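Local coordinates for protein putative (Helicobacter pylori, PDB 4O8S) that is a nucleotidyltransferase-superfamily protein of the AbiEii family and probably transfers a nucleotide to an acceptor substrate, at residues 54-59 with 83-88; 106-111 with 126-131; 110-115 with 120-125. One frame throughout, in Å; residues are numbered along the deposited sequence.

Contact 1. Residues 54-59 with 83-88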
loop_
_atom_site.group_PDB
_atom_site.type_symbol
_atom_site.label_atom_id
_atom_site.label_comp_id
_atom_site.label_asym_id
_atom_site.label_seq_id
_atom_site.Cartn_x
_atom_site.Cartn_y
_atom_site.Cartn_z
ATOM N N ILE A 54 -0.544 -21.714 -0.834
ATOM C CA ILE A 54 -1.817 -21.964 -1.512
ATOM C C ILE A 54 -1.579 -22.283 -2.998
ATOM O O ILE A 54 -0.432 -22.258 -3.469
ATOM C CB ILE A 54 -2.770 -20.748 -1.415
ATOM C CG1 ILE A 54 -2.239 -19.585 -2.252
ATOM C CG2 ILE A 54 -2.982 -20.327 0.037
ATOM C CD1 ILE A 54 -3.292 -18.914 -3.129
ATOM N N ASN A 55 -2.649 -22.581 -3.737
ATOM C CA ASN A 55 -2.515 -22.809 -5.172
ATOM C C ASN A 55 -2.621 -21.477 -5.914
ATOM O O ASN A 55 -3.617 -21.199 -6.588
ATOM C CB ASN A 55 -3.555 -23.828 -5.684
ATOM C CG ASN A 55 -3.303 -24.268 -7.141
ATOM O OD1 ASN A 55 -2.334 -23.841 -7.790
ATOM N ND2 ASN A 55 -4.180 -25.137 -7.651
ATOM N N LEU A 56 -1.571 -20.669 -5.790
ATOM C CA LEU A 56 -1.535 -19.336 -6.365
ATOM C C LEU A 56 -1.762 -19.364 -7.869
ATOM O O LEU A 56 -2.610 -18.634 -8.393
ATOM C CB LEU A 56 -0.193 -18.669 -6.038
ATOM C CG LEU A 56 -0.066 -17.178 -6.354
ATOM C CD1 LEU A 56 0.399 -16.937 -7.779
ATOM C CD2 LEU A 56 -1.395 -16.447 -6.074
ATOM N N LEU A 57 -0.984 -20.192 -8.560
ATOM C CA LEU A 57 -1.111 -20.345 -10.004
ATOM C C LEU A 57 -2.545 -20.684 -10.431
ATOM O O LEU A 57 -3.062 -20.129 -11.410
ATOM C CB LEU A 57 -0.141 -21.418 -10.508
ATOM C CG LEU A 57 1.345 -21.069 -10.457
ATOM C CD1 LEU A 57 2.168 -22.155 -11.146
ATOM C CD2 LEU A 57 1.570 -19.735 -11.112
ATOM N N GLY A 58 -3.186 -21.580 -9.683
ATOM C CA GLY A 58 -4.540 -21.999 -10.005
ATOM C C GLY A 58 -5.573 -20.908 -9.785
ATOM O O GLY A 58 -6.424 -20.657 -10.645
ATOM N N ARG A 59 -5.509 -20.258 -8.627
ATOM C CA ARG A 59 -6.442 -19.177 -8.326
ATOM C C ARG A 59 -6.294 -18.049 -9.345
ATOM O O ARG A 59 -7.287 -17.498 -9.836
ATOM C CB ARG A 59 -6.219 -18.647 -6.905
ATOM C CG ARG A 59 -6.173 -19.722 -5.824
ATOM C CD ARG A 59 -7.473 -20.517 -5.759
ATOM N NE ARG A 59 -8.576 -19.674 -5.320
ATOM C CZ ARG A 59 -9.286 -19.869 -4.212
ATOM N NH1 ARG A 59 -9.036 -20.908 -3.415
ATOM N NH2 ARG A 59 -10.265 -19.022 -3.907
ATOM N N GLY A 83 7.088 -15.425 -2.081
ATOM C CA GLY A 83 6.541 -15.780 -3.380
ATOM C C GLY A 83 6.626 -14.558 -4.280
ATOM O O GLY A 83 6.280 -13.447 -3.859
ATOM N N ARG A 84 7.118 -14.738 -5.500
ATOM C CA ARG A 84 7.245 -13.633 -6.431
ATOM C C ARG A 84 6.925 -14.093 -7.834
ATOM O O ARG A 84 7.613 -14.966 -8.399
ATOM C CB ARG A 84 8.639 -13.007 -6.356
ATOM C CG ARG A 84 8.834 -11.816 -7.277
ATOM C CD ARG A 84 10.108 -11.043 -6.910
ATOM N NE ARG A 84 10.114 -10.610 -5.512
ATOM C CZ ARG A 84 11.056 -10.923 -4.627
ATOM N NH1 ARG A 84 12.082 -11.676 -4.999
ATOM N NH2 ARG A 84 10.980 -10.479 -3.371
ATOM N N TYR A 85 5.866 -13.512 -8.397
ATOM C CA TYR A 85 5.366 -13.946 -9.684
ATOM C C TYR A 85 5.206 -12.767 -10.636
ATOM O O TYR A 85 4.885 -11.650 -10.205
ATOM C CB TYR A 85 4.013 -14.641 -9.520
ATOM C CG TYR A 85 3.971 -15.757 -8.505
ATOM C CD1 TYR A 85 3.903 -15.479 -7.140
ATOM C CD2 TYR A 85 3.957 -17.093 -8.906
ATOM C CE1 TYR A 85 3.854 -16.492 -6.200
ATOM C CE2 TYR A 85 3.901 -18.124 -7.958
ATOM C CZ TYR A 85 3.856 -17.808 -6.613
ATOM O OH TYR A 85 3.799 -18.801 -5.655
HETATM N N MSE A 86 5.444 -13.017 -11.922
HETATM C CA MSE A 86 5.192 -12.036 -12.971
HETATM C C MSE A 86 4.040 -12.552 -13.817
HETATM O O MSE A 86 4.185 -13.518 -14.573
HETATM C CB MSE A 86 6.446 -11.822 -13.810
HETATM C CG MSE A 86 7.656 -11.486 -12.942
HETATM SE SE MSE A 86 7.320 -9.766 -12.043
HETATM C CE MSE A 86 8.362 -9.926 -10.380
ATOM N N VAL A 87 2.871 -11.942 -13.643
ATOM C CA VAL A 87 1.702 -12.328 -14.415
ATOM C C VAL A 87 1.672 -11.540 -15.706
ATOM O O VAL A 87 1.513 -10.321 -15.688
ATOM C CB VAL A 87 0.406 -12.081 -13.638
ATOM C CG1 VAL A 87 -0.792 -12.371 -14.517
ATOM C CG2 VAL A 87 0.382 -12.956 -12.385
ATOM N N ARG A 88 1.838 -12.229 -16.830
ATOM C CA ARG A 88 1.897 -11.546 -18.118
ATOM C C ARG A 88 0.604 -11.750 -18.896
ATOM O O ARG A 88 0.084 -12.868 -19.002
ATOM C CB ARG A 88 3.125 -11.997 -18.917
ATOM C CG ARG A 88 4.385 -12.031 -18.060
ATOM C CD ARG A 88 5.643 -12.164 -18.886
ATOM N NE ARG A 88 6.802 -12.493 -18.055
ATOM C CZ ARG A 88 7.537 -11.596 -17.396
ATOM N NH1 ARG A 88 7.234 -10.300 -17.457
ATOM N NH2 ARG A 88 8.578 -11.995 -16.671
#

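Contact 2. Residues 106-111 with 126-131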
loop_
_atom_site.group_PDB
_atom_site.type_symbol
_atom_site.label_atom_id
_atom_site.label_comp_id
_atom_site.label_asym_id
_atom_site.label_seq_id
_atom_site.Cartn_x
_atom_site.Cartn_y
_atom_site.Cartn_z
ATOM N N TYR A 106 5.459 -14.985 3.496
ATOM C CA TYR A 106 4.912 -16.002 4.411
ATOM C C TYR A 106 5.400 -15.778 5.859
ATOM O O TYR A 106 6.453 -15.175 6.055
ATOM C CB TYR A 106 5.237 -17.419 3.892
ATOM C CG TYR A 106 4.722 -17.653 2.480
ATOM C CD1 TYR A 106 3.382 -17.946 2.254
ATOM C CD2 TYR A 106 5.560 -17.549 1.377
ATOM C CE1 TYR A 106 2.883 -18.127 0.982
ATOM C CE2 TYR A 106 5.067 -17.736 0.081
ATOM C CZ TYR A 106 3.723 -18.019 -0.099
ATOM O OH TYR A 106 3.198 -18.213 -1.362
ATOM N N ARG A 107 4.626 -16.213 6.859
ATOM C CA ARG A 107 4.906 -15.946 8.295
ATOM C C ARG A 107 5.212 -14.473 8.658
ATOM O O ARG A 107 5.833 -14.172 9.683
ATOM C CB ARG A 107 5.996 -16.879 8.853
ATOM C CG ARG A 107 5.919 -17.134 10.370
ATOM C CD ARG A 107 4.783 -18.084 10.735
ATOM N NE ARG A 107 3.615 -17.402 11.290
ATOM C CZ ARG A 107 2.494 -18.024 11.648
ATOM N NH1 ARG A 107 2.393 -19.338 11.502
ATOM N NH2 ARG A 107 1.475 -17.338 12.148
ATOM N N ASP A 108 4.779 -13.566 7.792
ATOM C CA ASP A 108 4.703 -12.153 8.100
ATOM C C ASP A 108 3.328 -12.044 8.735
ATOM O O ASP A 108 3.041 -11.146 9.530
ATOM C CB ASP A 108 4.712 -11.375 6.782
ATOM C CG ASP A 108 5.417 -10.032 6.881
ATOM O OD1 ASP A 108 5.195 -9.299 7.871
ATOM O OD2 ASP A 108 6.190 -9.711 5.948
ATOM N N ALA A 109 2.512 -13.041 8.393
ATOM C CA ALA A 109 1.051 -12.994 8.451
ATOM C C ALA A 109 0.413 -12.354 9.671
ATOM O O ALA A 109 0.791 -12.640 10.812
ATOM C CB ALA A 109 0.474 -14.384 8.228
ATOM N N PRO A 110 -0.581 -11.489 9.418
ATOM C CA PRO A 110 -1.405 -10.942 10.495
ATOM C C PRO A 110 -2.235 -12.063 11.107
ATOM O O PRO A 110 -2.551 -13.040 10.416
ATOM C CB PRO A 110 -2.322 -9.952 9.763
ATOM C CG PRO A 110 -2.384 -10.456 8.346
ATOM C CD PRO A 110 -1.029 -11.044 8.082
ATOM N N LYS A 111 -2.563 -11.939 12.390
ATOM C CA LYS A 111 -3.561 -12.811 12.988
ATOM C C LYS A 111 -4.868 -12.604 12.221
ATOM O O LYS A 111 -5.104 -11.527 11.664
ATOM C CB LYS A 111 -3.746 -12.478 14.476
ATOM C CG LYS A 111 -2.526 -12.785 15.337
ATOM C CD LYS A 111 -2.738 -12.386 16.798
ATOM C CE LYS A 111 -3.953 -13.081 17.411
ATOM N NZ LYS A 111 -4.006 -12.933 18.902
ATOM N N ILE A 126 -5.419 -0.462 8.468
ATOM C CA ILE A 126 -4.724 0.784 8.185
ATOM C C ILE A 126 -3.482 0.947 9.051
ATOM O O ILE A 126 -2.419 1.396 8.570
ATOM C CB ILE A 126 -5.646 2.013 8.421
ATOM C CG1 ILE A 126 -6.723 2.092 7.347
ATOM C CG2 ILE A 126 -4.838 3.309 8.415
ATOM C CD1 ILE A 126 -6.174 2.553 6.026
ATOM N N GLU A 127 -3.594 0.604 10.329
ATOM C CA GLU A 127 -2.459 0.827 11.219
ATOM C C GLU A 127 -1.252 -0.034 10.832
ATOM O O GLU A 127 -0.114 0.381 11.004
ATOM C CB GLU A 127 -2.839 0.681 12.712
ATOM C CG GLU A 127 -3.480 -0.636 13.114
ATOM C CD GLU A 127 -3.379 -0.905 14.626
ATOM O OE1 GLU A 127 -3.538 -2.084 15.038
ATOM O OE2 GLU A 127 -3.140 0.060 15.399
ATOM N N ARG A 128 -1.497 -1.213 10.271
ATOM C CA ARG A 128 -0.398 -2.056 9.800
ATOM C C ARG A 128 0.224 -1.430 8.543
ATOM O O ARG A 128 1.449 -1.413 8.375
ATOM C CB ARG A 128 -0.917 -3.468 9.508
ATOM C CG ARG A 128 0.147 -4.548 9.230
ATOM C CD ARG A 128 -0.553 -5.912 9.103
ATOM N NE ARG A 128 0.305 -7.029 8.687
ATOM C CZ ARG A 128 0.693 -8.026 9.488
ATOM N NH1 ARG A 128 0.324 -8.049 10.766
ATOM N NH2 ARG A 128 1.456 -9.003 9.011
ATOM N N ILE A 129 -0.616 -0.891 7.665
ATOM C CA ILE A 129 -0.089 -0.215 6.490
ATOM C C ILE A 129 0.785 0.985 6.880
ATOM O O ILE A 129 1.864 1.180 6.313
ATOM C CB ILE A 129 -1.208 0.191 5.523
ATOM C CG1 ILE A 129 -1.966 -1.077 5.086
ATOM C CG2 ILE A 129 -0.611 0.929 4.320
ATOM C CD1 ILE A 129 -3.327 -0.822 4.426
ATOM N N ILE A 130 0.330 1.777 7.846
ATOM C CA ILE A 130 1.096 2.929 8.325
ATOM C C ILE A 130 2.452 2.466 8.866
ATOM O O ILE A 130 3.497 3.025 8.517
ATOM C CB ILE A 130 0.353 3.665 9.479
ATOM C CG1 ILE A 130 -0.992 4.230 8.999
ATOM C CG2 ILE A 130 1.196 4.813 10.004
ATOM C CD1 ILE A 130 -1.793 4.893 10.096
ATOM N N ASP A 131 2.412 1.462 9.740
ATOM C CA ASP A 131 3.603 0.908 10.399
ATOM C C ASP A 131 4.626 0.448 9.352
ATOM O O ASP A 131 5.811 0.799 9.422
ATOM C CB ASP A 131 3.164 -0.250 11.305
ATOM C CG ASP A 131 4.284 -0.786 12.198
ATOM O OD1 ASP A 131 5.222 -0.036 12.556
ATOM O OD2 ASP A 131 4.202 -1.981 12.560
HETATM O O HOH W 1 2.992 -7.267 6.788
#

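Contact 3. Residues 110-115 with 120-125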
loop_
_atom_site.group_PDB
_atom_site.type_symbol
_atom_site.label_atom_id
_atom_site.label_comp_id
_atom_site.label_asym_id
_atom_site.label_seq_id
_atom_site.Cartn_x
_atom_site.Cartn_y
_atom_site.Cartn_z
ATOM N N PRO A 110 -0.581 -11.489 9.418
ATOM C CA PRO A 110 -1.405 -10.942 10.495
ATOM C C PRO A 110 -2.235 -12.063 11.107
ATOM O O PRO A 110 -2.551 -13.040 10.416
ATOM C CB PRO A 110 -2.322 -9.952 9.763
ATOM C CG PRO A 110 -2.384 -10.456 8.346
ATOM C CD PRO A 110 -1.029 -11.044 8.082
ATOM N N LYS A 111 -2.563 -11.939 12.390
ATOM C CA LYS A 111 -3.561 -12.811 12.988
ATOM C C LYS A 111 -4.868 -12.604 12.221
ATOM O O LYS A 111 -5.104 -11.527 11.664
ATOM C CB LYS A 111 -3.746 -12.478 14.476
ATOM C CG LYS A 111 -2.526 -12.785 15.337
ATOM C CD LYS A 111 -2.738 -12.386 16.798
ATOM C CE LYS A 111 -3.953 -13.081 17.411
ATOM N NZ LYS A 111 -4.006 -12.933 18.902
ATOM N N GLU A 112 -5.717 -13.626 12.179
ATOM C CA GLU A 112 -6.986 -13.510 11.467
ATOM C C GLU A 112 -7.835 -12.337 11.973
ATOM O O GLU A 112 -8.679 -11.809 11.245
ATOM C CB GLU A 112 -7.765 -14.825 11.539
ATOM C CG GLU A 112 -8.767 -15.014 10.411
ATOM C CD GLU A 112 -8.136 -14.898 9.027
ATOM O OE1 GLU A 112 -6.945 -15.248 8.860
ATOM O OE2 GLU A 112 -8.838 -14.453 8.095
ATOM N N SER A 113 -7.588 -11.914 13.209
ATOM C CA SER A 113 -8.290 -10.768 13.784
ATOM C C SER A 113 -7.652 -9.423 13.406
ATOM O O SER A 113 -8.144 -8.369 13.816
ATOM C CB SER A 113 -8.389 -10.907 15.308
ATOM O OG SER A 113 -7.102 -10.927 15.906
ATOM N N GLU A 114 -6.564 -9.462 12.633
ATOM C CA GLU A 114 -5.953 -8.238 12.092
ATOM C C GLU A 114 -6.289 -8.058 10.614
ATOM O O GLU A 114 -5.668 -7.255 9.919
ATOM C CB GLU A 114 -4.433 -8.246 12.253
ATOM C CG GLU A 114 -3.943 -8.253 13.691
ATOM C CD GLU A 114 -4.879 -7.507 14.639
ATOM O OE1 GLU A 114 -4.885 -6.251 14.629
ATOM O OE2 GLU A 114 -5.609 -8.188 15.400
ATOM N N VAL A 115 -7.268 -8.816 10.137
ATOM C CA VAL A 115 -7.687 -8.735 8.744
ATOM C C VAL A 115 -9.029 -8.009 8.620
ATOM O O VAL A 115 -9.975 -8.340 9.338
ATOM C CB VAL A 115 -7.820 -10.146 8.136
ATOM C CG1 VAL A 115 -8.301 -10.081 6.673
ATOM C CG2 VAL A 115 -6.495 -10.893 8.239
ATOM N N GLY A 120 -15.455 -7.483 -0.390
ATOM C CA GLY A 120 -15.170 -8.871 -0.679
ATOM C C GLY A 120 -13.681 -9.165 -0.762
ATOM O O GLY A 120 -13.297 -10.222 -1.254
HETATM N N MSE A 121 -12.843 -8.254 -0.268
HETATM C CA MSE A 121 -11.395 -8.460 -0.350
HETATM C C MSE A 121 -10.744 -8.423 1.018
HETATM O O MSE A 121 -11.003 -7.499 1.798
HETATM C CB MSE A 121 -10.770 -7.370 -1.221
HETATM C CG MSE A 121 -11.290 -7.360 -2.635
HETATM SE SE MSE A 121 -10.475 -5.860 -3.677
HETATM C CE MSE A 121 -11.571 -4.386 -2.978
ATOM N N ARG A 122 -9.902 -9.417 1.302
ATOM C CA ARG A 122 -9.141 -9.463 2.552
ATOM C C ARG A 122 -7.948 -8.504 2.467
ATOM O O ARG A 122 -7.078 -8.636 1.584
ATOM C CB ARG A 122 -8.647 -10.889 2.819
ATOM C CG ARG A 122 -9.775 -11.904 3.085
ATOM C CD ARG A 122 -9.251 -13.355 3.081
ATOM N NE ARG A 122 -8.005 -13.526 3.837
ATOM C CZ ARG A 122 -7.943 -13.679 5.158
ATOM N NH1 ARG A 122 -9.057 -13.670 5.884
ATOM N NH2 ARG A 122 -6.770 -13.839 5.763
ATOM N N ILE A 123 -7.911 -7.528 3.366
ATOM C CA ILE A 123 -6.955 -6.434 3.262
ATOM C C ILE A 123 -6.420 -6.123 4.654
ATOM O O ILE A 123 -7.145 -6.272 5.651
ATOM C CB ILE A 123 -7.640 -5.176 2.653
ATOM C CG1 ILE A 123 -8.137 -5.469 1.234
ATOM C CG2 ILE A 123 -6.701 -3.993 2.584
ATOM C CD1 ILE A 123 -8.527 -4.193 0.446
ATOM N N ALA A 124 -5.158 -5.697 4.730
ATOM C CA ALA A 124 -4.524 -5.360 6.007
ATOM C C ALA A 124 -5.202 -4.140 6.624
ATOM O O ALA A 124 -5.700 -3.264 5.890
ATOM C CB ALA A 124 -3.041 -5.052 5.795
ATOM N N LYS A 125 -5.182 -4.044 7.951
ATOM C CA LYS A 125 -5.712 -2.851 8.616
ATOM C C LYS A 125 -4.814 -1.645 8.388
ATOM O O LYS A 125 -3.600 -1.784 8.173
ATOM C CB LYS A 125 -5.884 -3.078 10.124
ATOM C CG LYS A 125 -6.889 -4.167 10.476
ATOM C CD LYS A 125 -6.916 -4.397 11.983
ATOM C CE LYS A 125 -8.103 -5.280 12.383
ATOM N NZ LYS A 125 -8.157 -5.505 13.866
#

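Contact 1. Residues 54-59 with 83-88
The packing of helix 56-63 on the mixed sheet of the nucleotidyltransferase fold rests here on L56 and L57, which meet Y85 of strand 82-91. The first turn of the helix faces the strand, and the two segments come together through apolar side chains alone, with no hydrogen bond between them. L56 and Y85 approach from opposite directions. The methyl CD1 of L56 sits squarely above the phenol in a CH-pi contact, 3.5 Å from the centroid of the Y85 ring and 3° off its normal, nearly equidistant from all six ring carbons. Behind it, CG of L56 lies 4.0 Å from CZ of Y85, which brings the leucine branch point toward the hydroxyl end. A chi1 of -170° swings CG of L56 away from the backbone N and carries CD1 over the ring centre. L57 adds a looser touch, its CD2 standing obliquely 4.2 Å from Y85 CD2, and it continues onto I73 and I75 of the adjacent strand 68-75. I104 of strand 98-106 touches both L56 and Y85 and so extends the buried patch. The helix start is fixed by N55 at the N-cap: its OD1 accepts from G58 N at 3.1 Å, with the donor well above the amide plane. Such apolar packing of a capped helix against a sheet face is typical of layered alpha/beta folds.

Contact 2. Residues 106-111 with 126-131
The guanidinium of R128 carries P110 over one face and the backbone carbonyl of D108 at its edge. CB of P110 stands 3.4 Å above the guanidinium plane, offset toward the rim, and CD of the same ring approaches NH2 of R128 to 3.3 Å, so that the pyrrolidine lies across the cationic group at about a right angle to the arginine chain. At the edge, R128 NH2 donates to D108 O at 2.7 Å. The acceptor is almost in the guanidinium plane, but the bond is bent, 136° at the hydrogen, and the donor rises 51° out of the carbonyl plane. The R128 chain is fully extended from CG to NE and carries this group from helix 126-139 across to D108 and P110.

The link ties the first turn of that helix to the loop leaving strand 98-106, an inner strand of the nucleotidyltransferase sheet. NH2 of R128 also forms a salt bridge with D49 on strand 46-50, in the region where this superfamily usually carries its metal-binding acids, consistent with a place near the probable active site. The D108 carboxylate contributes less directly: OD1 is 3.9 Å from R128 NH2 and well out of the guanidinium plane, a long charge-charge interaction with no N-H aimed at it. A water bridges the two weakly, donating to D108 OD1 and accepting from R128 NH2, each at 3.2 Å. The other oxygen, OD2, is hydrogen-bonded to S105 OG, although D108 as a whole is poorly ordered.

Contact 3. Residues 110-115 with 120-125
Residues 111-114 form a type I beta-turn, closed by the hydrogen bond from E114 N to K111 O (2.7 Å), and lead V115 alongside strand 121-124, where its CA is 5.4 Å from that of A124. The pairing at this end is loose, and the two side chains diverge. From V115 the chain runs as the first arm of an antiparallel beta-hairpin, strands 115-118 and 121-124, whose second arm also bonds through its backbone to L27 of the short strand 26-27.

R122 of the returning arm and K125 just after it both bind the turn. The carboxylate of E112 lies nearly coplanar with the guanidinium of R122, 15° apart, in a salt bridge met at the edge. The separation of OE2 from R122 NH1 is modelled improbably short and its exact value is doubtful, while R122 NH2 reaches E112 OE1 only weakly, at 3.4 Å. V115 CG1 lies over one guanidinium face, toward its rim, 3.7 Å above the plane of R122, and P24 O and M25 O accept further bonds from the arginine's nitrogens.

K125, at the N-cap position of helix 126-139, stretches out fully beyond CG. Its NZ donates to S113 O at 2.9 Å, within the carbonyl plane, and forms a salt bridge to E114 OE1 whose hydrogen bond is weak (3.4 Å). The second oxygen of E114, OE2, receives S113 OG on its anti lone pair at 3.2 Å, which steadies the carboxylate beside the lysine.

In the fold
Contacts 2 and 3 are neighbours, their centres about 8 Å apart, and share P110 and K111: the loop that leaves strand 98-106 first meets helix 126-139 and then turns into the hairpin whose second strand leads back to the start of that helix. They touch where I129 CD1 packs 3.7 Å from A124 O. Contact 1 lies apart, where helix 56-63 packs on the large mixed sheet, its centre about 21 Å from that of contact 2 and 20 Å from that of contact 3, but G83 N meets Y106 CE2 at 3.8 Å. Of the three, contact 2 reaches D49 on strand 46-50, and thus the probable catalytic region, through R128.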